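Local coordinates for Mab-21 domain-containing protein (Tribolium castaneum, PDB 7LT2) that senses double-stranded RNA in the cytoplasm and then joins ATP and GTP into the cyclic dinucleotide 2',3'-cGAMP, a signal in innate immunity, at residues T283-I288 and M306-E311. Residues are numbered along the deposited sequence; the frame is centred on the assembly and turned at random.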
loop_
_atom_site.group_PDB
_atom_site.type_symbol
_atom_site.label_atom_id
_atom_site.label_comp_id
_atom_site.label_asym_id
_atom_site.label_seq_id
_atom_site.Cartn_x
_atom_site.Cartn_y
_atom_site.Cartn_z
ATOM N N THR A 283 2.985 -6.996 -9.016
ATOM C CA THR A 283 4.280 -7.659 -9.125
ATOM C C THR A 283 4.555 -8.115 -10.552
ATOM O O THR A 283 5.680 -7.981 -11.048
ATOM C CB THR A 283 4.343 -8.847 -8.161
ATOM O OG1 THR A 283 4.247 -8.375 -6.808
ATOM C CG2 THR A 283 5.651 -9.610 -8.333
ATOM N N VAL A 284 3.545 -8.673 -11.225
ATOM C CA VAL A 284 3.717 -9.056 -12.623
ATOM C C VAL A 284 4.153 -7.853 -13.454
ATOM O O VAL A 284 5.056 -7.954 -14.294
ATOM C CB VAL A 284 2.425 -9.694 -13.168
ATOM C CG1 VAL A 284 2.449 -9.762 -14.684
ATOM C CG2 VAL A 284 2.242 -11.088 -12.580
ATOM N N PHE A 285 3.553 -6.686 -13.207
ATOM C CA PHE A 285 3.932 -5.503 -13.978
ATOM C C PHE A 285 5.342 -5.021 -13.644
ATOM O O PHE A 285 6.037 -4.517 -14.532
ATOM C CB PHE A 285 2.908 -4.381 -13.781
ATOM C CG PHE A 285 1.766 -4.442 -14.755
ATOM C CD1 PHE A 285 0.714 -5.322 -14.547
ATOM C CD2 PHE A 285 1.764 -3.649 -15.897
ATOM C CE1 PHE A 285 -0.334 -5.396 -15.448
ATOM C CE2 PHE A 285 0.719 -3.715 -16.804
ATOM C CZ PHE A 285 -0.333 -4.592 -16.581
ATOM N N LEU A 286 5.793 -5.177 -12.393
ATOM C CA LEU A 286 7.193 -4.887 -12.084
ATOM C C LEU A 286 8.127 -5.760 -12.915
ATOM O O LEU A 286 9.132 -5.275 -13.446
ATOM C CB LEU A 286 7.467 -5.078 -10.590
ATOM C CG LEU A 286 6.770 -4.137 -9.607
ATOM C CD1 LEU A 286 7.109 -4.522 -8.179
ATOM C CD2 LEU A 286 7.162 -2.684 -9.875
ATOM N N HIS A 287 7.805 -7.050 -13.048
ATOM C CA HIS A 287 8.601 -7.923 -13.904
ATOM C C HIS A 287 8.527 -7.492 -15.361
ATOM O O HIS A 287 9.539 -7.512 -16.070
ATOM C CB HIS A 287 8.138 -9.371 -13.755
ATOM C CG HIS A 287 8.467 -9.969 -12.429
ATOM N ND1 HIS A 287 9.763 -10.097 -11.976
ATOM C CD2 HIS A 287 7.675 -10.466 -11.451
ATOM C CE1 HIS A 287 9.754 -10.656 -10.779
ATOM N NE2 HIS A 287 8.500 -10.892 -10.439
ATOM N N ILE A 288 7.336 -7.108 -15.830
ATOM C CA ILE A 288 7.190 -6.666 -17.216
ATOM C C ILE A 288 7.987 -5.387 -17.463
ATOM O O ILE A 288 8.613 -5.226 -18.519
ATOM C CB ILE A 288 5.702 -6.490 -17.572
ATOM C CG1 ILE A 288 4.985 -7.837 -17.537
ATOM C CG2 ILE A 288 5.553 -5.859 -18.952
ATOM C CD1 ILE A 288 3.516 -7.739 -17.831
ATOM N N MET A 306 -3.510 -5.871 -24.109
ATOM C CA MET A 306 -3.522 -7.238 -24.621
ATOM C C MET A 306 -2.208 -7.952 -24.346
ATOM O O MET A 306 -2.196 -9.140 -24.000
ATOM C CB MET A 306 -3.819 -7.237 -26.121
ATOM C CG MET A 306 -5.252 -6.867 -26.471
ATOM S SD MET A 306 -6.455 -8.000 -25.745
ATOM C CE MET A 306 -5.887 -9.554 -26.424
ATOM N N THR A 307 -1.086 -7.253 -24.503
ATOM C CA THR A 307 0.201 -7.909 -24.318
ATOM C C THR A 307 0.451 -8.234 -22.851
ATOM O O THR A 307 0.899 -9.341 -22.530
ATOM C CB THR A 307 1.323 -7.038 -24.879
ATOM O OG1 THR A 307 1.179 -6.956 -26.300
ATOM C CG2 THR A 307 2.680 -7.644 -24.545
ATOM N N THR A 308 0.160 -7.291 -21.945
ATOM C CA THR A 308 0.379 -7.564 -20.527
ATOM C C THR A 308 -0.623 -8.582 -20.000
ATOM O O THR A 308 -0.289 -9.364 -19.108
ATOM C CB THR A 308 0.329 -6.275 -19.694
ATOM O OG1 THR A 308 -0.920 -5.591 -19.877
ATOM C CG2 THR A 308 1.479 -5.348 -20.070
ATOM N N LEU A 309 -1.838 -8.607 -20.556
ATOM C CA LEU A 309 -2.804 -9.627 -20.157
ATOM C C LEU A 309 -2.314 -11.020 -20.531
ATOM O O LEU A 309 -2.435 -11.961 -19.738
ATOM C CB LEU A 309 -4.167 -9.350 -20.793
ATOM C CG LEU A 309 -5.281 -10.375 -20.533
ATOM C CD1 LEU A 309 -5.625 -10.493 -19.050
ATOM C CD2 LEU A 309 -6.529 -10.033 -21.339
ATOM N N ARG A 310 -1.750 -11.168 -21.732
ATOM C CA ARG A 310 -1.180 -12.449 -22.141
ATOM C C ARG A 310 -0.040 -12.873 -21.221
ATOM O O ARG A 310 0.053 -14.047 -20.838
ATOM C CB ARG A 310 -0.690 -12.360 -23.587
ATOM C CG ARG A 310 -1.798 -12.227 -24.622
ATOM C CD ARG A 310 -1.219 -12.177 -26.027
ATOM N NE ARG A 310 -2.231 -11.866 -27.029
ATOM C CZ ARG A 310 -3.005 -12.767 -27.617
ATOM N NH1 ARG A 310 -2.908 -14.056 -27.330
ATOM N NH2 ARG A 310 -3.896 -12.365 -28.519
ATOM N N GLU A 311 0.847 -11.930 -20.868
ATOM C CA GLU A 311 1.995 -12.259 -20.024
ATOM C C GLU A 311 1.552 -12.556 -18.592
ATOM O O GLU A 311 2.102 -13.453 -17.941
ATOM C CB GLU A 311 3.034 -11.127 -20.079
ATOM C CG GLU A 311 4.234 -11.429 -20.974
ATOM C CD GLU A 311 5.063 -12.576 -20.447
ATOM O OE1 GLU A 311 5.727 -12.388 -19.404
ATOM O OE2 GLU A 311 5.044 -13.660 -21.079
#
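Thr-308 meets both Phe-285 and Ile-288, and these three side chains make up most of the contact. Helix 278-291 and helix 301-318 pack here mostly through carbon atoms. The axes of the two short segments come within 10.7 Å, and their N-to-C directions differ by 112°. The backbones are nearest at Ile-288 and Thr-308, with 7.6 Å between their CA atoms.

The methyl of Thr-308 touches both hydrophobic side chains of the other helix. Its CG2 lies 3.7 Å from CE2 of Phe-285 and 3.9 Å from CD1 of Ile-288. Both partners cross the threonine at about a right angle. Phe-285 reaches over with the far end of its ring, so that CZ also comes 3.6 Å from CB of Thr-308. Ile-288 uses its longer branch. CG1 stands anti to the carbonyl carbon (chi1 -66°) and the chain runs on extended, which carries CD1 across to the threonine. The same CD1 lies 4.1 Å from CB of Glu-311, at the margin of the contact.

The hydroxyl of Thr-308 is 3.5 Å from CZ of Phe-285, but its hydrogen bond goes to Val-304 O in its own helix. With chi1 at 57°, OG1 lies near the ring of Phe-285, while CG2, beside the backbone N, is left to meet CD1 of Ile-288.

Ile-265 of helix 258-272 touches both Phe-285 and Thr-308, and Trp-297 lies against Ile-288. The contact thus belongs to the helical core of the Mab-21 HhH/H2TH-like domain. The bound manganese ion is about 9 Å from the side chain of Ile-288. The one polar side-chain group among these three residues bonds within its own helix and gives nothing to the other segment, so what joins the two segments is van der Waals packing.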